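Local coordinates for aldehyde dehydrogenase (Bartonella henselae, PDB 3I44), which probably oxidises aldehydes to carboxylic acids with a nicotinamide adenine dinucleotide cofactor, NAD or NADP, as members of the aldehyde dehydrogenase family do, at residues A[39-44]-A[57-62]; A[63-68]-A[222-227]; A[158-163]-A[490-495]; A[426-431]-A[471-476]; A[430-435]-A[452-457]. The protein carries 1 engineered substitution. All coordinates share one frame; numbering follows the deposited sequence. Where two conformers were deposited one is given.

Contact 1: residues A[39-44]-A[57-62]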
# COMPACT_ATOMS: atom_id res chain seq x y z
N THR A 39 34.29 5.14 5.52
CA THR A 39 34.96 5.87 6.61
C THR A 39 34.60 5.28 7.97
O THR A 39 33.43 4.98 8.20
CB THR A 39 34.50 7.33 6.63
OG1 THR A 39 34.28 7.77 5.29
CG2 THR A 39 35.54 8.21 7.31
N PRO A 40 35.58 5.12 8.88
CA PRO A 40 35.22 4.62 10.19
C PRO A 40 34.16 5.51 10.87
O PRO A 40 34.21 6.74 10.75
CB PRO A 40 36.55 4.62 10.95
CG PRO A 40 37.58 4.46 9.89
CD PRO A 40 37.05 5.25 8.74
N HIS A 41 33.16 4.88 11.50
CA HIS A 41 32.22 5.58 12.39
C HIS A 41 31.78 4.53 13.40
O HIS A 41 30.79 3.82 13.19
CB HIS A 41 31.04 6.19 11.61
CG HIS A 41 30.16 7.09 12.43
ND1 HIS A 41 28.96 7.58 11.96
CD2 HIS A 41 30.28 7.55 13.70
CE1 HIS A 41 28.40 8.32 12.90
NE2 HIS A 41 29.19 8.35 13.95
N ASP A 42 32.60 4.38 14.44
CA ASP A 42 32.48 3.28 15.41
C ASP A 42 31.27 3.45 16.33
O ASP A 42 30.92 4.57 16.72
CB ASP A 42 33.73 3.17 16.28
CG ASP A 42 34.90 2.49 15.57
OD1 ASP A 42 34.81 2.25 14.33
OD2 ASP A 42 35.93 2.20 16.25
N LEU A 43 30.63 2.33 16.65
CA LEU A 43 29.56 2.35 17.65
C LEU A 43 29.68 1.07 18.46
O LEU A 43 29.84 -0.03 17.91
CB LEU A 43 28.17 2.49 17.00
CG LEU A 43 26.97 2.54 17.97
CD1 LEU A 43 27.01 3.74 18.90
CD2 LEU A 43 25.65 2.54 17.18
N TYR A 44 29.67 1.22 19.77
CA TYR A 44 29.72 0.06 20.63
C TYR A 44 28.31 -0.51 20.71
O TYR A 44 27.33 0.25 20.81
CB TYR A 44 30.21 0.43 22.03
CG TYR A 44 31.70 0.65 22.09
CD1 TYR A 44 32.58 -0.25 21.48
CD2 TYR A 44 32.25 1.76 22.75
CE1 TYR A 44 33.95 -0.05 21.50
CE2 TYR A 44 33.65 1.96 22.79
CZ TYR A 44 34.48 1.04 22.16
OH TYR A 44 35.86 1.17 22.17
N ILE A 57 30.78 -1.97 16.05
CA ILE A 57 30.33 -1.97 14.66
C ILE A 57 30.59 -0.62 14.01
O ILE A 57 30.95 0.34 14.69
CB ILE A 57 28.80 -2.31 14.55
CG1 ILE A 57 27.94 -1.31 15.33
CG2 ILE A 57 28.57 -3.73 14.99
CD1 ILE A 57 26.49 -1.21 14.84
N SER A 58 30.38 -0.55 12.70
CA SER A 58 30.48 0.69 11.95
C SER A 58 29.10 1.18 11.58
O SER A 58 28.26 0.38 11.16
CB SER A 58 31.28 0.49 10.66
OG SER A 58 32.60 0.09 10.92
N LEU A 59 28.85 2.49 11.76
CA LEU A 59 27.67 3.16 11.22
C LEU A 59 27.99 3.62 9.82
O LEU A 59 28.87 4.46 9.61
CB LEU A 59 27.26 4.36 12.10
CG LEU A 59 26.71 3.97 13.48
CD1 LEU A 59 26.35 5.20 14.36
CD2 LEU A 59 25.49 3.02 13.34
N GLY A 60 27.29 3.05 8.84
CA GLY A 60 27.56 3.34 7.44
C GLY A 60 27.13 4.73 7.01
O GLY A 60 26.36 5.40 7.70
N SER A 61 27.64 5.15 5.86
CA SER A 61 27.31 6.45 5.27
C SER A 61 26.48 6.20 4.03
O SER A 61 26.27 5.05 3.66
CB SER A 61 28.60 7.18 4.83
OG SER A 61 29.30 6.39 3.86
N THR A 62 26.08 7.28 3.36
CA THR A 62 25.36 7.16 2.11
C THR A 62 26.15 6.48 1.01
O THR A 62 25.55 5.76 0.19
CB THR A 62 24.82 8.53 1.59
OG1 THR A 62 25.91 9.37 1.30
CG2 THR A 62 23.92 9.21 2.60
O HOH W 1 30.86 5.68 8.31
O HOH W 2 31.46 5.00 5.61
O HOH W 3 33.96 2.12 11.81

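Contact 2: residues A[63-68]-A[222-227]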
# COMPACT_ATOMS: atom_id res chain seq x y z
N ARG A 63 27.48 6.65 1.00
CA ARG A 63 28.37 5.92 0.06
C ARG A 63 28.32 4.41 0.24
O ARG A 63 28.32 3.67 -0.74
CB ARG A 63 29.84 6.39 0.15
N ASP A 64 28.30 3.93 1.48
CA ASP A 64 28.20 2.48 1.75
C ASP A 64 26.84 1.98 1.25
O ASP A 64 26.73 0.90 0.69
CB ASP A 64 28.35 2.15 3.23
CG ASP A 64 29.66 2.64 3.81
OD1 ASP A 64 30.72 2.34 3.23
OD2 ASP A 64 29.61 3.31 4.86
N ALA A 65 25.80 2.78 1.45
CA ALA A 65 24.48 2.43 0.94
C ALA A 65 24.49 2.33 -0.59
O ALA A 65 23.93 1.38 -1.14
CB ALA A 65 23.44 3.42 1.39
N ASP A 66 25.14 3.28 -1.27
CA ASP A 66 25.15 3.27 -2.74
C ASP A 66 25.85 2.01 -3.21
O ASP A 66 25.38 1.39 -4.14
CB ASP A 66 25.83 4.52 -3.33
CG ASP A 66 25.03 5.79 -3.12
OD1 ASP A 66 23.79 5.76 -2.97
OD2 ASP A 66 25.66 6.86 -3.09
N LYS A 67 26.95 1.64 -2.56
CA LYS A 67 27.69 0.42 -2.90
C LYS A 67 26.79 -0.82 -2.79
O LYS A 67 26.70 -1.62 -3.71
CB LYS A 67 28.87 0.21 -1.93
CG LYS A 67 30.26 0.71 -2.33
CD LYS A 67 31.37 0.16 -1.35
CE LYS A 67 31.66 -1.37 -1.54
NZ LYS A 67 32.68 -1.93 -0.54
N ALA A 68 26.18 -1.00 -1.62
CA ALA A 68 25.24 -2.10 -1.38
C ALA A 68 24.12 -2.13 -2.44
O ALA A 68 23.87 -3.16 -3.06
CB ALA A 68 24.66 -2.01 0.05
N ASN A 222 22.60 -8.06 0.90
CA ASN A 222 23.64 -7.15 1.38
C ASN A 222 23.25 -6.56 2.73
O ASN A 222 22.07 -6.26 2.96
CB ASN A 222 23.88 -6.01 0.36
CG ASN A 222 24.12 -6.52 -1.02
OD1 ASN A 222 25.26 -6.80 -1.40
ND2 ASN A 222 23.02 -6.70 -1.81
N LEU A 223 24.23 -6.42 3.62
CA LEU A 223 24.00 -5.91 4.95
C LEU A 223 24.94 -4.73 5.21
O LEU A 223 26.17 -4.86 5.06
CB LEU A 223 24.16 -7.01 6.04
CG LEU A 223 23.93 -6.56 7.51
CD1 LEU A 223 23.56 -7.73 8.43
CD2 LEU A 223 25.17 -5.86 8.09
N ILE A 224 24.35 -3.59 5.55
CA ILE A 224 25.09 -2.43 6.04
C ILE A 224 24.49 -2.02 7.37
O ILE A 224 23.27 -2.06 7.55
CB ILE A 224 25.08 -1.22 5.05
CG1 ILE A 224 23.64 -0.74 4.79
CG2 ILE A 224 25.82 -1.58 3.77
CD1 ILE A 224 23.53 0.48 3.90
N ASN A 225 25.34 -1.68 8.34
CA ASN A 225 24.86 -1.13 9.61
C ASN A 225 24.72 0.37 9.49
O ASN A 225 25.29 1.00 8.57
CB ASN A 225 25.78 -1.51 10.77
CG ASN A 225 25.67 -2.98 11.14
OD1 ASN A 225 26.67 -3.70 11.25
ND2 ASN A 225 24.44 -3.44 11.30
N GLY A 226 23.92 0.96 10.38
CA GLY A 226 23.71 2.39 10.32
C GLY A 226 22.54 2.75 11.17
O GLY A 226 21.91 1.85 11.76
N ASP A 227 22.23 4.04 11.23
CA ASP A 227 21.11 4.52 12.06
C ASP A 227 19.92 4.89 11.21
O ASP A 227 19.98 4.83 9.98
CB ASP A 227 21.55 5.67 13.00
CG ASP A 227 21.74 7.02 12.29
OD1 ASP A 227 21.75 7.13 11.04
OD2 ASP A 227 21.87 8.01 13.05

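Contact 3: residues A[158-163]-A[490-495]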
# COMPACT_ATOMS: atom_id res chain seq x y z
N HIS A 158 0.16 -12.68 -13.76
CA HIS A 158 1.59 -12.98 -13.60
C HIS A 158 2.09 -12.22 -12.39
O HIS A 158 1.66 -11.08 -12.15
CB HIS A 158 2.43 -12.52 -14.81
CG HIS A 158 2.75 -13.59 -15.80
ND1 HIS A 158 3.88 -13.56 -16.59
CD2 HIS A 158 2.08 -14.71 -16.17
CE1 HIS A 158 3.90 -14.61 -17.39
NE2 HIS A 158 2.81 -15.33 -17.15
N TYR A 159 2.97 -12.84 -11.60
CA TYR A 159 3.62 -12.16 -10.49
C TYR A 159 5.07 -11.95 -10.87
O TYR A 159 5.75 -12.91 -11.31
CB TYR A 159 3.56 -12.99 -9.19
CG TYR A 159 2.17 -13.14 -8.59
CD1 TYR A 159 1.70 -12.23 -7.68
CD2 TYR A 159 1.34 -14.18 -8.97
CE1 TYR A 159 0.45 -12.36 -7.15
CE2 TYR A 159 0.08 -14.33 -8.45
CZ TYR A 159 -0.36 -13.41 -7.53
OH TYR A 159 -1.64 -13.52 -6.98
N ASP A 160 5.56 -10.73 -10.69
CA ASP A 160 6.97 -10.37 -10.99
C ASP A 160 7.68 -9.83 -9.73
O ASP A 160 7.10 -9.04 -8.97
CB ASP A 160 7.01 -9.22 -12.02
CG ASP A 160 6.69 -9.65 -13.46
OD1 ASP A 160 7.15 -10.73 -13.89
OD2 ASP A 160 6.05 -8.83 -14.16
N ALA A 161 8.95 -10.20 -9.55
CA ALA A 161 9.77 -9.57 -8.52
C ALA A 161 9.60 -8.04 -8.56
O ALA A 161 9.79 -7.42 -9.60
CB ALA A 161 11.23 -9.94 -8.73
N ILE A 162 9.24 -7.43 -7.43
CA ILE A 162 9.05 -5.97 -7.38
C ILE A 162 10.36 -5.24 -7.76
O ILE A 162 10.32 -4.16 -8.37
CB ILE A 162 8.44 -5.48 -6.03
CG1 ILE A 162 7.81 -4.09 -6.21
CG2 ILE A 162 9.48 -5.49 -4.90
CD1 ILE A 162 6.80 -3.62 -5.07
N GLY A 163 11.50 -5.85 -7.44
CA GLY A 163 12.81 -5.27 -7.77
C GLY A 163 13.80 -5.34 -6.63
O GLY A 163 13.85 -6.32 -5.89
N ASP A 490 4.94 -7.68 -7.83
CA ASP A 490 3.97 -6.91 -8.56
C ASP A 490 3.10 -7.88 -9.33
O ASP A 490 3.57 -8.97 -9.77
CB ASP A 490 4.63 -5.94 -9.57
CG ASP A 490 5.03 -4.59 -8.94
OD1 ASP A 490 4.28 -4.08 -8.11
OD2 ASP A 490 6.11 -4.04 -9.31
N THR A 491 1.86 -7.50 -9.51
CA THR A 491 0.96 -8.22 -10.37
C THR A 491 0.90 -7.60 -11.77
O THR A 491 0.90 -6.36 -11.93
CB THR A 491 -0.45 -8.27 -9.81
OG1 THR A 491 -0.82 -6.98 -9.36
CG2 THR A 491 -0.55 -9.27 -8.60
N LYS A 492 0.75 -8.48 -12.74
CA LYS A 492 0.64 -8.12 -14.14
C LYS A 492 -0.51 -8.92 -14.78
O LYS A 492 -0.52 -10.16 -14.74
CB LYS A 492 1.95 -8.43 -14.86
CG LYS A 492 1.98 -7.98 -16.31
CD LYS A 492 3.07 -8.65 -17.09
CE LYS A 492 4.38 -8.05 -16.81
NZ LYS A 492 5.49 -8.90 -17.24
N ALA A 493 -1.47 -8.21 -15.36
CA ALA A 493 -2.65 -8.81 -15.99
C ALA A 493 -2.45 -8.81 -17.51
O ALA A 493 -2.34 -7.72 -18.12
CB ALA A 493 -3.88 -8.04 -15.61
N ILE A 494 -2.33 -10.00 -18.10
CA ILE A 494 -2.06 -10.18 -19.52
C ILE A 494 -3.40 -10.61 -20.20
O ILE A 494 -4.04 -11.57 -19.76
CB ILE A 494 -0.90 -11.19 -19.75
CG1 ILE A 494 0.38 -10.74 -19.03
CG2 ILE A 494 -0.65 -11.40 -21.26
CD1 ILE A 494 1.44 -11.84 -18.83
N SER A 495 -3.85 -9.86 -21.21
CA SER A 495 -5.18 -10.05 -21.77
C SER A 495 -5.33 -11.31 -22.66
O SER A 495 -6.45 -11.77 -22.88
CB SER A 495 -5.61 -8.83 -22.58
OG SER A 495 -4.82 -8.78 -23.77

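Contact 4: residues A[426-431]-A[471-476]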
# COMPACT_ATOMS: atom_id res chain seq x y z
N ASP A 426 -10.28 2.61 21.79
CA ASP A 426 -9.82 3.98 22.10
C ASP A 426 -8.29 4.08 22.00
O ASP A 426 -7.57 4.14 22.99
CB ASP A 426 -10.31 4.41 23.47
CG ASP A 426 -9.89 5.83 23.82
OD1 ASP A 426 -9.48 6.56 22.89
OD2 ASP A 426 -9.91 6.20 25.02
N THR A 427 -7.82 4.05 20.77
CA THR A 427 -6.40 4.02 20.49
C THR A 427 -6.25 4.25 19.00
O THR A 427 -7.19 3.99 18.24
CB THR A 427 -5.76 2.65 20.85
OG1 THR A 427 -4.35 2.69 20.54
CG2 THR A 427 -6.48 1.41 20.09
N GLU A 428 -5.09 4.75 18.59
CA GLU A 428 -4.79 4.91 17.18
C GLU A 428 -4.11 3.64 16.62
O GLU A 428 -3.94 3.49 15.41
CB GLU A 428 -3.89 6.15 16.97
CG GLU A 428 -4.61 7.53 17.16
CD GLU A 428 -5.80 7.71 16.21
OE1 GLU A 428 -5.59 7.98 15.01
OE2 GLU A 428 -6.96 7.56 16.66
N TYR A 429 -3.73 2.73 17.52
CA TYR A 429 -3.07 1.49 17.16
C TYR A 429 -4.13 0.44 16.84
O TYR A 429 -5.33 0.71 17.02
CB TYR A 429 -2.23 1.00 18.32
CG TYR A 429 -0.96 1.78 18.60
CD1 TYR A 429 0.07 1.81 17.69
CD2 TYR A 429 -0.79 2.46 19.81
CE1 TYR A 429 1.22 2.51 17.94
CE2 TYR A 429 0.35 3.18 20.07
CZ TYR A 429 1.36 3.20 19.14
OH TYR A 429 2.53 3.88 19.39
N GLY A 430 -3.69 -0.74 16.36
CA GLY A 430 -4.61 -1.84 16.05
C GLY A 430 -3.87 -3.05 15.54
O GLY A 430 -4.08 -3.48 14.38
N LEU A 431 -2.97 -3.58 16.38
CA LEU A 431 -2.14 -4.67 15.97
C LEU A 431 -2.85 -5.99 16.38
O LEU A 431 -3.57 -6.54 15.55
CB LEU A 431 -0.72 -4.51 16.48
CG LEU A 431 0.32 -5.53 16.01
CD1 LEU A 431 0.38 -5.70 14.45
CD2 LEU A 431 1.74 -5.16 16.54
N VAL A 471 -3.58 -2.71 11.57
CA VAL A 471 -4.30 -1.64 10.87
C VAL A 471 -3.89 -0.30 11.54
O VAL A 471 -3.24 -0.29 12.60
CB VAL A 471 -5.86 -1.80 10.91
CG1 VAL A 471 -6.32 -3.18 10.34
CG2 VAL A 471 -6.35 -1.66 12.31
N LYS A 472 -4.29 0.80 10.92
CA LYS A 472 -4.07 2.19 11.42
C LYS A 472 -2.61 2.45 11.79
O LYS A 472 -1.71 2.18 11.00
CB LYS A 472 -5.02 2.48 12.58
CG LYS A 472 -6.48 2.54 12.19
CD LYS A 472 -7.41 2.07 13.26
CE LYS A 472 -7.62 3.08 14.34
NZ LYS A 472 -8.22 4.30 13.79
N PHE A 473 -2.35 2.97 12.98
CA PHE A 473 -0.98 3.34 13.40
C PHE A 473 -0.08 2.16 13.70
O PHE A 473 1.13 2.32 13.93
CB PHE A 473 -0.99 4.28 14.62
CG PHE A 473 -1.26 5.74 14.29
CD1 PHE A 473 -1.91 6.11 13.13
CD2 PHE A 473 -0.81 6.77 15.15
CE1 PHE A 473 -2.12 7.51 12.82
CE2 PHE A 473 -1.01 8.13 14.84
CZ PHE A 473 -1.66 8.50 13.69
N SER A 474 -0.64 0.96 13.70
CA SER A 474 0.22 -0.22 13.79
C SER A 474 0.82 -0.63 12.43
O SER A 474 1.59 -1.59 12.36
CB SER A 474 -0.56 -1.41 14.38
OG SER A 474 -1.02 -1.11 15.71
N GLY A 475 0.46 0.07 11.36
CA GLY A 475 0.91 -0.28 9.99
C GLY A 475 -0.09 -1.26 9.38
O GLY A 475 -1.02 -1.70 10.06
N ARG A 476 0.10 -1.58 8.11
CA ARG A 476 -0.82 -2.47 7.40
C ARG A 476 -0.08 -3.58 6.65
O ARG A 476 -0.68 -4.29 5.85
CB ARG A 476 -1.71 -1.68 6.44
CG ARG A 476 -2.88 -1.03 7.16
CD ARG A 476 -3.83 -0.33 6.22
NE ARG A 476 -5.09 -0.06 6.91
CZ ARG A 476 -5.40 1.06 7.57
NH1 ARG A 476 -4.56 2.07 7.67
NH2 ARG A 476 -6.59 1.15 8.13

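Contact 5: residues A[430-435]-A[452-457]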
# COMPACT_ATOMS: atom_id res chain seq x y z
N GLY A 430 -3.69 -0.74 16.36
CA GLY A 430 -4.61 -1.84 16.05
C GLY A 430 -3.87 -3.05 15.54
O GLY A 430 -4.08 -3.48 14.38
N LEU A 431 -2.97 -3.58 16.38
CA LEU A 431 -2.14 -4.67 15.97
C LEU A 431 -2.85 -5.99 16.38
O LEU A 431 -3.57 -6.54 15.55
CB LEU A 431 -0.72 -4.51 16.48
CG LEU A 431 0.32 -5.53 16.01
CD1 LEU A 431 0.38 -5.70 14.45
CD2 LEU A 431 1.74 -5.16 16.54
N THR A 432 -2.66 -6.46 17.62
CA THR A 432 -3.41 -7.62 18.17
C THR A 432 -4.24 -7.19 19.34
O THR A 432 -3.72 -6.57 20.28
CB THR A 432 -2.48 -8.74 18.66
OG1 THR A 432 -1.57 -9.11 17.62
CG2 THR A 432 -3.28 -9.97 19.07
N ASN A 433 -5.52 -7.52 19.32
CA ASN A 433 -6.36 -7.46 20.49
C ASN A 433 -6.68 -8.90 20.92
O ASN A 433 -6.62 -9.82 20.10
CB ASN A 433 -7.65 -6.70 20.19
CG ASN A 433 -7.47 -5.18 20.17
OD1 ASN A 433 -6.79 -4.63 21.02
ND2 ASN A 433 -8.12 -4.50 19.22
N TYR A 434 -7.06 -9.06 22.20
CA TYR A 434 -7.20 -10.36 22.85
C TYR A 434 -8.55 -10.40 23.58
O TYR A 434 -9.02 -9.39 24.16
CB TYR A 434 -6.06 -10.60 23.84
CG TYR A 434 -4.67 -10.53 23.24
CD1 TYR A 434 -3.95 -11.69 22.99
CD2 TYR A 434 -4.06 -9.30 22.91
CE1 TYR A 434 -2.66 -11.65 22.41
CE2 TYR A 434 -2.80 -9.26 22.36
CZ TYR A 434 -2.10 -10.44 22.10
OH TYR A 434 -0.83 -10.43 21.55
N ILE A 435 -9.20 -11.56 23.55
CA ILE A 435 -10.54 -11.72 24.19
C ILE A 435 -10.55 -13.04 24.91
O ILE A 435 -10.17 -14.07 24.32
CB ILE A 435 -11.68 -11.75 23.16
CG1 ILE A 435 -11.67 -10.48 22.28
CG2 ILE A 435 -13.08 -11.91 23.84
CD1 ILE A 435 -12.53 -10.62 21.00
N SER A 452 -8.60 -4.21 14.92
CA SER A 452 -7.22 -4.63 14.85
C SER A 452 -7.00 -5.55 13.65
O SER A 452 -7.94 -6.12 13.11
CB SER A 452 -6.79 -5.32 16.16
OG SER A 452 -7.70 -6.34 16.57
N GLY A 453 -5.76 -5.68 13.23
CA GLY A 453 -5.40 -6.63 12.19
C GLY A 453 -5.47 -8.07 12.64
O GLY A 453 -5.66 -8.95 11.80
N MET A 454 -5.27 -8.31 13.94
CA MET A 454 -5.28 -9.67 14.53
C MET A 454 -6.09 -9.70 15.81
O MET A 454 -6.16 -8.71 16.55
CB MET A 454 -3.86 -10.15 14.81
CG MET A 454 -2.99 -10.28 13.58
SD MET A 454 -1.26 -10.60 13.81
CE MET A 454 -0.73 -8.98 14.48
N VAL A 455 -6.73 -10.85 16.05
CA VAL A 455 -7.48 -11.05 17.30
C VAL A 455 -7.14 -12.46 17.75
O VAL A 455 -7.36 -13.41 17.01
CB VAL A 455 -8.97 -10.85 17.13
CG1 VAL A 455 -9.77 -11.05 18.46
CG2 VAL A 455 -9.28 -9.47 16.58
N GLU A 456 -6.55 -12.59 18.94
CA GLU A 456 -6.33 -13.91 19.58
C GLU A 456 -7.39 -14.18 20.65
O GLU A 456 -7.48 -13.46 21.66
CB GLU A 456 -4.94 -14.03 20.18
CG GLU A 456 -3.85 -13.92 19.09
CD GLU A 456 -2.44 -14.17 19.59
OE1 GLU A 456 -2.27 -14.77 20.69
OE2 GLU A 456 -1.52 -13.75 18.84
N VAL A 457 -8.17 -15.23 20.42
CA VAL A 457 -9.26 -15.63 21.34
C VAL A 457 -8.85 -16.81 22.20
O VAL A 457 -8.36 -17.85 21.70
CB VAL A 457 -10.54 -16.02 20.52
CG1 VAL A 457 -11.75 -16.46 21.45
CG2 VAL A 457 -10.95 -14.86 19.65
O HOH W 4 -1.11 -11.69 17.27

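Contact 1: residues A[39-44]-A[57-62]
The imidazole of His41 carries Leu59 on one face: methyl CD1 stands 4.2 Å from the ring centroid, displaced toward the rim, in a CH-pi contact 18° off the ring normal. Nearer the root of the ring, Leu59 CB comes within 3.6 Å of His41 ND1. CG of His41 is anti to the backbone N (chi1 -171°), beside the carbonyl carbon, which brings the ring over Leu59. Leu43 closes on the same leucine from further along the strand, its CD2 3.9 Å from Leu59 CD2. Beneath these side chains the backbones pair antiparallel. Leu43 and Ile57 form a hydrogen-bonded pair, linked in both directions, and Leu59 N donates a nearly straight bond of 2.8 Å to His41 O. On the face of Asp42 and Ser58 a water bridges the strands, accepting from His41 N and donating to Asp42 OD1 and to Ser58 OG, the latter at 2.6 Å. Both side chains also engage Arg26, Asp42 through a salt bridge and Ser58 OG through a hydrogen bond with Arg26 O. Past the paired residues, a second water lies 2.7 Å from Leu59 O and joins it to Thr39 O. The contact belongs to the beta hairpin of strands 42-47 and 52-58, at the margin of a small mixed sheet; strand 23-30 flanks strand 52-58 on its other side, and helix 62-79 begins shortly beyond the pairing, with Ser61 at its N-cap.

Contact 2: residues A[63-68]-A[222-227]
Ile224 makes most of this contact, packing against one side of the helical turn 63-68. Its two branches divide the work. CD1 at the tip rests on Ala65, 3.7 Å from CA and 3.9 Å from CB, while methyl CG2 lies 3.9 Å from Ala68 CB and also approaches Asp64 O. This split follows from chi1 of 60°, which puts CG1 between the backbone N and carbonyl carbon and turns CG2 beside the N; chi2 near 177° then extends CD1 to the helix. Two residues back, Asn222 adds its CB at 4.1 Å from Ala68 CB, so the small alanine methyl is met by both residues. The contact between the segments is apolar, and the polar ends are satisfied elsewhere. The buried Asn222 amide is gripped by three backbone groups: ND2 donates to Gly219 O and Met192 O, and OD1 accepts from Asn31 N. Asp64, at the start of the helix, accepts from Ser61 N through OD2, one half of a capping box, while its OD1 accepts from Ser38 N. Further out, Ile30 of strand 23-30 and Val231 of helix 228-237 pack on Ile224, and Tyr234 of that helix packs on Ala65. Strand 221-223 lies beside strand 191-195 in a parallel pair, and the whole is consistent with the Rossmann-like cofactor-binding domain of aldehyde dehydrogenases, here with helix 62-79 laid by small residues against the end of strand 221-223.

Contact 3: residues A[158-163]-A[490-495]
Strands 158-161 and 490-494 run antiparallel with a twist, their axes 4.7 Å apart at 142°, and four backbone hydrogen bonds of 2.8 Å join the hydrogen-bonded pairs His158-Lys492 and Asp160-Asp490. The non-hydrogen-bonded pair between them puts Tyr159 and Thr491 side by side on one face, where the methyl CG2 of Thr491 lies 3.6 Å from Tyr159 CE1. Thr491 OG1 is hydrogen-bonded to Arg478 of the second subunit, whereas the Tyr159 hydroxyl reaches Glu146. On the other face Lys492 spans the strands: CG is anti to the backbone N and the chain then bends at chi3 (-78°), bringing NZ across to Asp160 OD2 at 3.1 Å, a salt bridge whose hydrogen bond is weak. The same NZ donates to Ala447 O of the second subunit. Next to it, Ile494 CD1 sits over the centre of the His158 ring, 3.7 Å from the centroid; the histidine was modelled in two conformers, so this CH-pi contact is doubtful. At the far end, Ile162 CG1 crosses the Asp490 carboxylate, 3.5 Å from OD2. The charges are probably balanced both within the strand pair and across the dimer. Asp490 depends most on the partner chain: its OD2 meets Arg451 and its OD1 meets Arg476 of the second subunit, salt bridges that would probably keep this buried carboxylate ionised and neutralise much of its charge once the dimer forms.

Contact 4: residues A[426-431]-A[471-476]
In the loop that leads into strand 432-436, Glu428 and Gly430 are fastened to a short 3-10 turn at Phe473 and Ser474, in the loop that runs on toward helix 481-486. An ST turn, Thr427 OG1 accepting from Tyr429 N, encloses Glu428. Glu428 O takes the hydrogen of Phe473 N at 3.0 Å, the donor tilted 20° from the carbonyl plane. Ser474 supplies the side-chain part of the link: its OG accepts a nearly straight bond of 2.8 Å from Gly430 N and is bonded in turn to Gly272 O. The same oxygen lies at the edge of the Tyr429 ring and 3.5 Å from Leu431 CB. Returning the link, Val471 N donates to Gly430 O at 3.0 Å from above the carbonyl plane, with Val471 CG2 closing to 3.6 Å on that oxygen. Beside these bonds, Glu428 and Phe473 run alongside each other. Glu428 CB lies over one ring face, 4.0 Å from the centroid and offset toward the rim, and the carboxylate is turned 83° from the ring plane. Lys472 approaches with NZ 4.5 Å from Glu428 OE2, beyond a salt bridge. Backbone bonds and one bifunctional serine hydroxyl therefore hold the loops, while the nearby opposite charges may add only a modest electrostatic pull.

Contact 5: residues A[430-435]-A[452-457]
Glu456 lies alongside Tyr434 and reaches past it toward Thr432. Its CB is 3.8 Å from Tyr434 CD1; CG then meets the methyl CG2 of Thr432 at 4.0 Å; and the chain stays extended (chi2 -174°), bringing OE1 to 3.6 Å from Tyr434 CE1, with the carboxylate plane 62° from the ring. At the tip, OE2 accepts from a water at 2.6 Å that also bonds Thr432 OG1. The Tyr434 hydroxyl itself goes to Asn304 O. Met454 fills the other side of Thr432: its CE comes 3.3 Å from Thr432 OG1 and, tighter than usual, 3.5 Å from Leu431 CD1. On the opposite face of the sheet Ile435 CD1 meets Val455 CG1. The strands are parallel, and Met454 O is gripped twice, by Asn433 N at 3.1 Å and by Ser452 OG at 2.8 Å, from opposite faces of its carbonyl plane. Helix 440-449 covers the face of Ile435 and Val455, completing a beta-alpha-beta crossover at the edge of the large mixed sheet probably belonging to the catalytic domain; in the dimer, a strand of the second subunit extends this sheet beside Met454 and Val455.

In the fold
Contact 1 closes before contact 2 opens, and the two touch; their centres are 10 Å apart, and helix 62-79 follows strand 52-58 in the chain. Contacts 2 and 3 alternate along the chain and reach the same sheet, contact 2 through strand 221-223, although their centres lie 28 Å apart. Contact 3, joining strands 156-168 and 489-494, closes a long loop in sequence within which contacts 4 and 5 are nested. These two share Gly430 and Leu431, with centres 11 Å apart; contact 5 lies across the chain's centre from contacts 1 and 2. Contacts 3, 4 and 5 all meet the second subunit: residues of 490-495 face 452-457 and 471-476 of the partner, tying the sheets of both subunits into the dimer.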